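Local coordinates for protein proline dehydrogenase (Bradyrhizobium japonicum USDA 110, PDB 3HAZ) that probably oxidises proline to glutamate in two steps, joining an FAD-dependent proline dehydrogenase to an NAD-dependent aldehyde dehydrogenase in one chain, at residues I764-A769 against L916-H921; G791-A796 against N945-V950; T912-T917 against N959-T964. All blocks are in the same frame, centred on the assembly; numbering follows the deposited sequence. Where two conformers were deposited one is given.

Interaction 1. Residues I764-A769 against L916-H921; sequences INAMIA and LTLGVH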
loop_
_atom_site.group_PDB
_atom_site.type_symbol
_atom_site.label_atom_id
_atom_site.label_comp_id
_atom_site.label_asym_id
_atom_site.label_seq_id
_atom_site.Cartn_x
_atom_site.Cartn_y
_atom_site.Cartn_z
ATOM N N ILE A 764 -32.727 -33.787 19.902
ATOM C CA ILE A 764 -33.645 -34.556 19.074
ATOM C C ILE A 764 -33.579 -33.884 17.710
ATOM O O ILE A 764 -34.358 -32.983 17.394
ATOM C CB ILE A 764 -35.072 -34.576 19.671
ATOM C CG1 ILE A 764 -35.016 -35.085 21.117
ATOM C CG2 ILE A 764 -36.004 -35.441 18.821
ATOM C CD1 ILE A 764 -36.359 -35.161 21.828
ATOM N N ASN A 765 -32.597 -34.303 16.918
ATOM C CA ASN A 765 -32.241 -33.591 15.699
ATOM C C ASN A 765 -33.150 -33.949 14.528
ATOM O O ASN A 765 -33.350 -35.123 14.225
ATOM C CB ASN A 765 -30.767 -33.844 15.359
ATOM C CG ASN A 765 -29.846 -33.572 16.542
ATOM O OD1 ASN A 765 -29.970 -32.551 17.214
ATOM N ND2 ASN A 765 -28.931 -34.495 16.808
ATOM N N ALA A 766 -33.693 -32.919 13.884
ATOM C CA ALA A 766 -34.621 -33.080 12.774
ATOM C C ALA A 766 -33.952 -32.788 11.445
ATOM O O ALA A 766 -32.921 -32.115 11.382
ATOM C CB ALA A 766 -35.826 -32.154 12.953
ATOM N N MET A 767 -34.551 -33.309 10.381
ATOM C CA MET A 767 -34.242 -32.877 9.028
ATOM C C MET A 767 -35.547 -32.538 8.321
ATOM O O MET A 767 -36.546 -33.234 8.484
ATOM C CB MET A 767 -33.496 -33.956 8.242
ATOM C CG MET A 767 -33.320 -33.595 6.766
ATOM S SD MET A 767 -32.416 -34.824 5.804
ATOM C CE MET A 767 -30.745 -34.615 6.423
ATOM N N ILE A 768 -35.540 -31.461 7.546
ATOM C CA ILE A 768 -36.689 -31.125 6.720
ATOM C C ILE A 768 -36.309 -31.301 5.255
ATOM O O ILE A 768 -35.347 -30.696 4.775
ATOM C CB ILE A 768 -37.165 -29.687 6.970
ATOM C CG1 ILE A 768 -37.454 -29.472 8.460
ATOM C CG2 ILE A 768 -38.394 -29.373 6.123
ATOM C CD1 ILE A 768 -37.807 -28.033 8.809
ATOM N N ALA A 769 -37.038 -32.167 4.559
ATOM C CA ALA A 769 -36.817 -32.382 3.131
ATOM C C ALA A 769 -38.100 -32.101 2.347
ATOM O O ALA A 769 -39.135 -32.715 2.619
ATOM C CB ALA A 769 -36.332 -33.813 2.875
ATOM N N LEU A 916 -29.628 -28.751 18.699
ATOM C CA LEU A 916 -28.252 -29.092 18.360
ATOM C C LEU A 916 -28.004 -29.025 16.848
ATOM O O LEU A 916 -27.381 -28.080 16.362
ATOM C CB LEU A 916 -27.885 -30.467 18.925
ATOM C CG LEU A 916 -26.399 -30.836 18.875
ATOM C CD1 LEU A 916 -25.531 -29.718 19.463
ATOM C CD2 LEU A 916 -26.174 -32.135 19.626
ATOM N N THR A 917 -28.480 -30.020 16.101
ATOM C CA THR A 917 -28.355 -29.972 14.639
ATOM C C THR A 917 -29.708 -29.985 13.929
ATOM O O THR A 917 -30.692 -30.541 14.430
ATOM C CB THR A 917 -27.483 -31.126 14.067
ATOM O OG1 THR A 917 -28.031 -32.392 14.462
ATOM C CG2 THR A 917 -26.050 -31.022 14.568
ATOM N N LEU A 918 -29.735 -29.376 12.748
ATOM C CA LEU A 918 -30.900 -29.413 11.881
ATOM C C LEU A 918 -30.460 -29.578 10.430
ATOM O O LEU A 918 -29.567 -28.876 9.961
ATOM C CB LEU A 918 -31.723 -28.135 12.028
ATOM C CG LEU A 918 -32.821 -28.011 10.968
ATOM C CD1 LEU A 918 -33.961 -28.982 11.257
ATOM C CD2 LEU A 918 -33.340 -26.595 10.860
ATOM N N GLY A 919 -31.088 -30.514 9.724
ATOM C CA GLY A 919 -30.824 -30.700 8.311
ATOM C C GLY A 919 -31.930 -30.101 7.462
ATOM O O GLY A 919 -33.105 -30.216 7.806
ATOM N N VAL A 920 -31.559 -29.453 6.359
ATOM C CA VAL A 920 -32.535 -28.940 5.402
ATOM C C VAL A 920 -32.148 -29.352 3.988
ATOM O O VAL A 920 -31.055 -29.035 3.519
ATOM C CB VAL A 920 -32.653 -27.397 5.430
ATOM C CG1 VAL A 920 -33.736 -26.926 4.446
ATOM C CG2 VAL A 920 -32.950 -26.898 6.830
ATOM N N HIS A 921 -33.047 -30.066 3.318
ATOM C CA HIS A 921 -32.836 -30.470 1.935
ATOM C C HIS A 921 -33.875 -29.813 1.045
ATOM O O HIS A 921 -35.067 -30.110 1.147
ATOM C CB HIS A 921 -32.908 -31.989 1.789
ATOM C CG HIS A 921 -31.571 -32.655 1.743
ATOM N ND1 HIS A 921 -30.840 -32.939 2.878
ATOM C CD2 HIS A 921 -30.824 -33.082 0.698
ATOM C CE1 HIS A 921 -29.705 -33.522 2.534
ATOM N NE2 HIS A 921 -29.676 -33.627 1.218
HETATM O O HOH W 1 -31.683 -30.912 18.476
HETATM O O HOH W 2 -33.317 -30.011 14.748
#

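Interaction 2. Residues G791-A796 against N945-V950; sequences GQRCSA and NMIGAV. With NAD (nicotinamide-adenine-dinucleotide), chain D; SO4 (sulfate ion), chain E.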
loop_
_atom_site.group_PDB
_atom_site.type_symbol
_atom_site.label_atom_id
_atom_site.label_comp_id
_atom_site.label_asym_id
_atom_site.label_seq_id
_atom_site.Cartn_x
_atom_site.Cartn_y
_atom_site.Cartn_z
ATOM N N GLY A 791 -25.709 -44.561 15.098
ATOM C CA GLY A 791 -26.484 -43.449 15.614
ATOM C C GLY A 791 -25.974 -42.925 16.947
ATOM O O GLY A 791 -26.709 -42.264 17.677
ATOM N N GLN A 792 -24.715 -43.213 17.266
ATOM C CA GLN A 792 -24.142 -42.800 18.550
ATOM C C GLN A 792 -23.369 -41.490 18.426
ATOM O O GLN A 792 -22.276 -41.332 18.981
ATOM C CB GLN A 792 -23.266 -43.911 19.148
ATOM C CG GLN A 792 -24.023 -45.211 19.418
ATOM C CD GLN A 792 -23.156 -46.280 20.067
ATOM O OE1 GLN A 792 -23.548 -46.897 21.059
ATOM N NE2 GLN A 792 -21.966 -46.492 19.517
ATOM N N ARG A 793 -23.939 -40.559 17.673
ATOM C CA ARG A 793 -23.417 -39.202 17.603
ATOM C C ARG A 793 -24.492 -38.271 18.121
ATOM O O ARG A 793 -25.676 -38.495 17.907
ATOM C CB ARG A 793 -23.082 -38.818 16.168
ATOM C CG ARG A 793 -22.031 -39.676 15.510
ATOM C CD ARG A 793 -21.856 -39.260 14.054
ATOM N NE ARG A 793 -20.800 -40.016 13.388
ATOM C CZ ARG A 793 -19.605 -39.520 13.088
ATOM N NH1 ARG A 793 -19.315 -38.264 13.388
ATOM N NH2 ARG A 793 -18.703 -40.280 12.477
ATOM N N CYS A 794 -24.085 -37.209 18.789
ATOM C CA CYS A 794 -25.016 -36.233 19.344
ATOM C C CYS A 794 -25.711 -35.459 18.233
ATOM O O CYS A 794 -26.832 -34.982 18.399
ATOM C CB CYS A 794 -24.270 -35.261 20.260
ATOM S SG CYS A 794 -22.777 -34.556 19.517
ATOM N N SER A 795 -25.018 -35.332 17.107
ATOM C CA SER A 795 -25.526 -34.600 15.949
ATOM C C SER A 795 -26.478 -35.434 15.086
ATOM O O SER A 795 -27.050 -34.932 14.114
ATOM C CB SER A 795 -24.355 -34.168 15.080
ATOM O OG SER A 795 -23.622 -35.306 14.670
ATOM N N ALA A 796 -26.637 -36.706 15.437
ATOM C CA ALA A 796 -27.343 -37.661 14.582
ATOM C C ALA A 796 -28.786 -37.276 14.311
ATOM O O ALA A 796 -29.478 -36.727 15.175
ATOM C CB ALA A 796 -27.284 -39.072 15.175
ATOM N N ASN A 945 -25.202 -34.128 4.718
ATOM C CA ASN A 945 -25.489 -34.815 5.971
ATOM C C ASN A 945 -25.277 -33.895 7.187
ATOM O O ASN A 945 -24.703 -32.810 7.061
ATOM C CB ASN A 945 -24.680 -36.105 6.086
ATOM C CG ASN A 945 -23.229 -35.851 6.410
ATOM O OD1 ASN A 945 -22.908 -35.008 7.241
ATOM N ND2 ASN A 945 -22.340 -36.584 5.755
ATOM N N MET A 946 -25.754 -34.327 8.351
ATOM C CA MET A 946 -25.766 -33.480 9.548
ATOM C C MET A 946 -24.626 -33.771 10.531
ATOM O O MET A 946 -24.629 -33.267 11.649
ATOM C CB MET A 946 -27.105 -33.637 10.286
ATOM C CG MET A 946 -28.318 -33.152 9.506
ATOM S SD MET A 946 -29.873 -33.923 10.028
ATOM C CE MET A 946 -29.897 -33.521 11.778
ATOM N N ILE A 947 -23.656 -34.582 10.122
ATOM C CA ILE A 947 -22.656 -35.075 11.055
ATOM C C ILE A 947 -21.214 -34.732 10.666
ATOM O O ILE A 947 -20.943 -34.270 9.564
ATOM C CB ILE A 947 -22.771 -36.600 11.222
ATOM C CG1 ILE A 947 -22.377 -37.305 9.923
ATOM C CG2 ILE A 947 -24.186 -36.997 11.656
ATOM C CD1 ILE A 947 -22.223 -38.806 10.080
ATOM N N GLY A 948 -20.294 -34.962 11.596
ATOM C CA GLY A 948 -18.872 -34.822 11.330
ATOM C C GLY A 948 -18.380 -33.387 11.261
ATOM O O GLY A 948 -17.548 -33.056 10.416
ATOM N N ALA A 949 -18.894 -32.540 12.150
ATOM C CA ALA A 949 -18.461 -31.153 12.228
ATOM C C ALA A 949 -16.938 -31.085 12.239
ATOM O O ALA A 949 -16.280 -31.855 12.938
ATOM C CB ALA A 949 -19.034 -30.485 13.463
ATOM N N VAL A 950 -16.384 -30.173 11.446
ATOM C CA VAL A 950 -14.941 -30.048 11.316
ATOM C C VAL A 950 -14.432 -28.874 12.152
ATOM O O VAL A 950 -14.950 -27.763 12.051
ATOM C CB VAL A 950 -14.526 -29.867 9.848
ATOM C CG1 VAL A 950 -13.029 -29.589 9.752
ATOM C CG2 VAL A 950 -14.902 -31.112 9.032
HETATM P PA NAD D . -23.666 -39.163 30.485
HETATM O O1A NAD D . -24.579 -37.927 31.060
HETATM O O2A NAD D . -24.343 -40.444 30.745
HETATM O O5B NAD D . -22.201 -39.115 31.284
HETATM C C5B NAD D . -21.066 -38.589 30.610
HETATM C C4B NAD D . -19.938 -38.245 31.595
HETATM O O4B NAD D . -20.376 -37.602 32.852
HETATM C C3B NAD D . -19.109 -39.483 32.132
HETATM O O3B NAD D . -17.715 -39.456 32.098
HETATM C C2B NAD D . -19.849 -39.796 33.429
HETATM O O2B NAD D . -19.377 -40.818 34.280
HETATM C C1B NAD D . -20.033 -38.439 33.953
HETATM N N9A NAD D . -21.092 -38.392 34.972
HETATM C C8A NAD D . -22.156 -39.226 35.098
HETATM N N7A NAD D . -22.919 -38.795 36.223
HETATM C C5A NAD D . -22.278 -37.664 36.778
HETATM C C6A NAD D . -22.586 -36.859 37.869
HETATM N N6A NAD D . -23.773 -37.142 38.659
HETATM N N1A NAD D . -21.785 -35.812 38.191
HETATM C C2A NAD D . -20.656 -35.547 37.434
HETATM N N3A NAD D . -20.350 -36.338 36.360
HETATM C C4A NAD D . -21.164 -37.401 36.032
HETATM O O3 NAD D . -23.356 -38.958 28.849
HETATM P PN NAD D . -22.800 -40.251 27.945
HETATM O O1N NAD D . -23.793 -41.563 28.203
HETATM O O2N NAD D . -21.424 -40.572 28.329
HETATM O O5D NAD D . -22.831 -39.862 26.323
HETATM C C5D NAD D . -24.076 -39.737 25.651
HETATM C C4D NAD D . -24.659 -38.310 25.734
HETATM O O4D NAD D . -23.687 -37.185 25.599
HETATM C C3D NAD D . -25.877 -37.882 24.808
HETATM O O3D NAD D . -27.070 -37.430 25.403
HETATM C C2D NAD D . -25.144 -36.959 23.810
HETATM O O2D NAD D . -25.845 -36.280 22.786
HETATM C C1D NAD D . -24.228 -36.233 24.707
HETATM N N1N NAD D . -23.141 -35.668 23.895
HETATM C C2N NAD D . -23.255 -34.350 23.415
HETATM C C3N NAD D . -22.188 -33.788 22.592
HETATM C C7N NAD D . -22.308 -32.343 22.076
HETATM O O7N NAD D . -21.366 -31.821 21.597
HETATM N N7N NAD D . -23.523 -31.588 22.306
HETATM C C4N NAD D . -20.995 -34.608 22.262
HETATM C C5N NAD D . -20.883 -35.915 22.743
HETATM C C6N NAD D . -21.961 -36.487 23.580
HETATM S S SO4 E . -20.349 -35.010 15.023
HETATM O O1 SO4 E . -20.724 -33.734 14.409
HETATM O O2 SO4 E . -20.820 -35.028 16.407
HETATM O O3 SO4 E . -20.951 -36.128 14.304
HETATM O O4 SO4 E . -18.896 -35.154 14.970
#

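Interaction 3. Residues T912-T917 against N959-T964; sequences TGYGLT and NGLSGT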
loop_
_atom_site.group_PDB
_atom_site.type_symbol
_atom_site.label_atom_id
_atom_site.label_comp_id
_atom_site.label_asym_id
_atom_site.label_seq_id
_atom_site.Cartn_x
_atom_site.Cartn_y
_atom_site.Cartn_z
ATOM N N THR A 912 -39.616 -29.365 21.387
ATOM C CA THR A 912 -38.832 -30.302 22.182
ATOM C C THR A 912 -37.934 -29.574 23.182
ATOM O O THR A 912 -37.625 -30.106 24.246
ATOM C CB THR A 912 -37.956 -31.214 21.309
ATOM O OG1 THR A 912 -36.801 -30.487 20.873
ATOM C CG2 THR A 912 -38.744 -31.737 20.104
ATOM N N GLY A 913 -37.519 -28.361 22.831
ATOM C CA GLY A 913 -36.604 -27.604 23.664
ATOM C C GLY A 913 -35.144 -27.816 23.293
ATOM O O GLY A 913 -34.275 -27.048 23.703
ATOM N N TYR A 914 -34.865 -28.865 22.527
ATOM C CA TYR A 914 -33.501 -29.124 22.071
ATOM C C TYR A 914 -33.134 -28.217 20.888
ATOM O O TYR A 914 -34.004 -27.575 20.302
ATOM C CB TYR A 914 -33.331 -30.605 21.711
ATOM C CG TYR A 914 -33.367 -31.518 22.920
ATOM C CD1 TYR A 914 -32.236 -31.699 23.708
ATOM C CD2 TYR A 914 -34.534 -32.184 23.285
ATOM C CE1 TYR A 914 -32.257 -32.525 24.817
ATOM C CE2 TYR A 914 -34.565 -33.018 24.406
ATOM C CZ TYR A 914 -33.422 -33.183 25.164
ATOM O OH TYR A 914 -33.428 -34.002 26.274
ATOM N N GLY A 915 -31.849 -28.145 20.554
ATOM C CA GLY A 915 -31.413 -27.306 19.449
ATOM C C GLY A 915 -29.966 -27.521 19.063
ATOM O O GLY A 915 -29.162 -26.591 19.092
ATOM N N LEU A 916 -29.628 -28.751 18.699
ATOM C CA LEU A 916 -28.252 -29.092 18.360
ATOM C C LEU A 916 -28.004 -29.025 16.848
ATOM O O LEU A 916 -27.381 -28.080 16.362
ATOM C CB LEU A 916 -27.885 -30.467 18.925
ATOM C CG LEU A 916 -26.399 -30.836 18.875
ATOM C CD1 LEU A 916 -25.531 -29.718 19.463
ATOM C CD2 LEU A 916 -26.174 -32.135 19.626
ATOM N N THR A 917 -28.480 -30.020 16.101
ATOM C CA THR A 917 -28.355 -29.972 14.639
ATOM C C THR A 917 -29.708 -29.985 13.929
ATOM O O THR A 917 -30.692 -30.541 14.430
ATOM C CB THR A 917 -27.483 -31.126 14.067
ATOM O OG1 THR A 917 -28.031 -32.392 14.462
ATOM C CG2 THR A 917 -26.050 -31.022 14.568
ATOM N N ASN A 959 -28.040 -25.024 21.659
ATOM C CA ASN A 959 -28.598 -24.250 22.757
ATOM C C ASN A 959 -29.875 -24.892 23.268
ATOM O O ASN A 959 -30.168 -26.048 22.946
ATOM C CB ASN A 959 -28.845 -22.811 22.311
ATOM C CG ASN A 959 -29.224 -22.720 20.849
ATOM O OD1 ASN A 959 -28.468 -22.192 20.029
ATOM N ND2 ASN A 959 -30.390 -23.260 20.507
ATOM N N GLY A 960 -30.635 -24.153 24.067
ATOM C CA GLY A 960 -31.769 -24.739 24.751
ATOM C C GLY A 960 -31.276 -25.930 25.547
ATOM O O GLY A 960 -30.225 -25.851 26.184
ATOM N N LEU A 961 -32.013 -27.037 25.494
ATOM C CA LEU A 961 -31.641 -28.252 26.217
ATOM C C LEU A 961 -30.401 -28.937 25.633
ATOM O O LEU A 961 -29.916 -29.925 26.186
ATOM C CB LEU A 961 -32.817 -29.246 26.243
ATOM C CG LEU A 961 -34.138 -28.790 26.867
ATOM C CD1 LEU A 961 -35.207 -29.907 26.808
ATOM C CD2 LEU A 961 -33.929 -28.329 28.298
ATOM N N SER A 962 -29.889 -28.414 24.523
ATOM C CA SER A 962 -28.733 -29.020 23.863
ATOM C C SER A 962 -27.355 -28.474 24.281
ATOM O O SER A 962 -26.325 -29.035 23.905
ATOM C CB SER A 962 -28.886 -28.917 22.343
ATOM O OG SER A 962 -29.954 -29.734 21.900
ATOM N N GLY A 963 -27.319 -27.386 25.039
ATOM C CA GLY A 963 -26.035 -26.860 25.486
ATOM C C GLY A 963 -26.030 -25.423 25.954
ATOM O O GLY A 963 -27.016 -24.707 25.794
ATOM N N THR A 964 -24.907 -25.005 26.541
ATOM C CA THR A 964 -24.765 -23.653 27.063
ATOM C C THR A 964 -23.998 -22.754 26.103
ATOM O O THR A 964 -24.173 -21.544 26.120
ATOM C CB THR A 964 -23.990 -23.636 28.424
ATOM O OG1 THR A 964 -22.738 -24.324 28.282
ATOM C CG2 THR A 964 -24.800 -24.287 29.536
#

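Interaction 1. Residues I764-A769 against L916-H921
Asn765 lies across the start of the neighbouring strand, and its amide oxygen OD1 takes the backbone N-H of Thr917 at 3.1 Å. The N-H points almost straight at the oxygen (172°), although the donor stands 64° out of the amide plane. A water bridges the same OD1 to the N of Leu916, so two donors grip this oxygen, while Thr917 OG1 packs 3.0 Å from Asn765 CG. Further along, a second water joins Ala766 N to Thr917 O, standing in for a direct backbone bond. Beyond it the ladder closes: Gly919 N to Ala766 O (2.9 Å), Ile768 N to Gly919 O (2.7 Å) and His921 N to Ile768 O (2.8 Å). Strands 765-769 and 917-921 thus run parallel as neighbours within the mixed seven-stranded sheet of the aldehyde dehydrogenase part that also holds strands 939-942 and 797-803, the latter hydrogen-bonded to the other edge of 765-769. On one face, Leu918 reaches in to bring CD1 3.3 Å from Ala766 O; here Ala766, Ile768, Leu918 and Val920 meet helices 902-911 and 925-934. On the other, Met767 leaves with CG anti to its backbone N, then bends at SD (chi3 -72°), laying CE over Gly919, where a CB would collide with it. Its SD comes 3.8 Å from His921 ND1, obliquely to the ring, and this buried nitrogen has no hydrogen-bond partner in the model. In the second shell, Asn765 ND2 bonds Cys794 O and Ala796 O, and Thr917 OG1 bonds Ser795 O. An alanine in place of Asn765 would remove both amide ends and would probably loosen the hold of this strand on the loop carrying Cys794. Leu916 itself touches the bound NAD.

Interaction 2. Residues G791-A796 against N945-V950
Arg793 and Ile947 meet at about a right angle: CD1 of Ile947 sits over one face of the guanidinium, offset toward its rim and 3.8 Å from NE. The arginine chain runs extended from CG to NE, which carries its head group alongside a bound sulfate lying at the guanidinium edge. From there NH1 donates to sulfate O3 at 2.8 Å, and NH2 is salt-bridged to Asp606, so the head group is held from two directions. Ser795 comes from the same turn, a type I turn from Arg793 to Ala796. Swung between the backbone N and carbonyl carbon (chi1 59°), Ser795 OG gives sulfate O3 a second bond of 2.8 Å while touching Ile947 CG2 at 3.5 Å. The backbone N of Gly948 adds a third to O3 at 3.0 Å, and Ala949 N reaches sulfate O1 at 3.1 Å. An Asx turn, in which Asn945 OD1 accepts from Ile947 N, shapes the approach to these two amides. Cys794, the predicted catalytic residue, makes no contact with 945-950; its SG lies between the two ligands, 3.3 Å from C4N of the NAD nicotinamide and 3.7 Å from sulfate O2. Three donors converging on one sulfate oxygen make a small anion pocket beside that cysteine, consistent with the site where aldehyde dehydrogenases of this kind would hold the carboxylate of glutamate semialdehyde.

Interaction 3. Residues T912-T917 against N959-T964
The turn that leaves helix 902-911 and leads into strand 917-921 is fastened here to a glycine-rich loop of the aldehyde dehydrogenase part. Gly913 ends the helical run with positive phi, and Thr912 OG1 accepts from Tyr914 N to form an ST turn. Gly913 O then takes the N-H of Leu961 in a nearly straight bond of 2.9 Å (173°). Side chains pack beside it: Leu961 CB rests over one face of the Tyr914 ring in a CH-pi contact, 3.9 Å from the centroid. Leu961 CD1 reaches on to Thr912 O at 3.5 Å. At the edge of the same ring, near its plane, lies Ser962 OG, 3.5 Å from CD1 of Tyr914. That hydroxyl accepts the N-H of Gly915 at 2.8 Å and is also bonded to Gly762 O, so two bonds fix its rotation. Its other flank meets Leu916 CB at 3.7 Å, while Asn959 N closes the pairing on Gly915 O (3.2 Å, donor well above the carbonyl plane). Leu961 also packs on Gly752 of the second subunit, so the contact borders the subunit interface. Within the loop Ser962 N bonds back to Asn959 O, and the positive phi of Gly960 followed by Leu961 in near-helical angles makes this a tight turn of type II'.

Going from the N terminus, strand 765-769 comes first and pairs with 917-921, closing interaction 1 across nearly 150 residues. The cysteine-bearing loop 791-796 starts inside that span but finds its partner 945-950 beyond it, so interactions 1 and 2 cross. Interaction 3 begins at 912-917, whose last two residues also open the second segment of interaction 1, and closes a short loop at 959-964; it crosses interaction 2 as well. Those shared residues, Leu916 and Thr917, lie against the loop 791-796 of interaction 2, so all three meet there. Together they tie strands 765-769 and 917-921 to the nucleotide site, the anion pocket and the region bordering the second subunit.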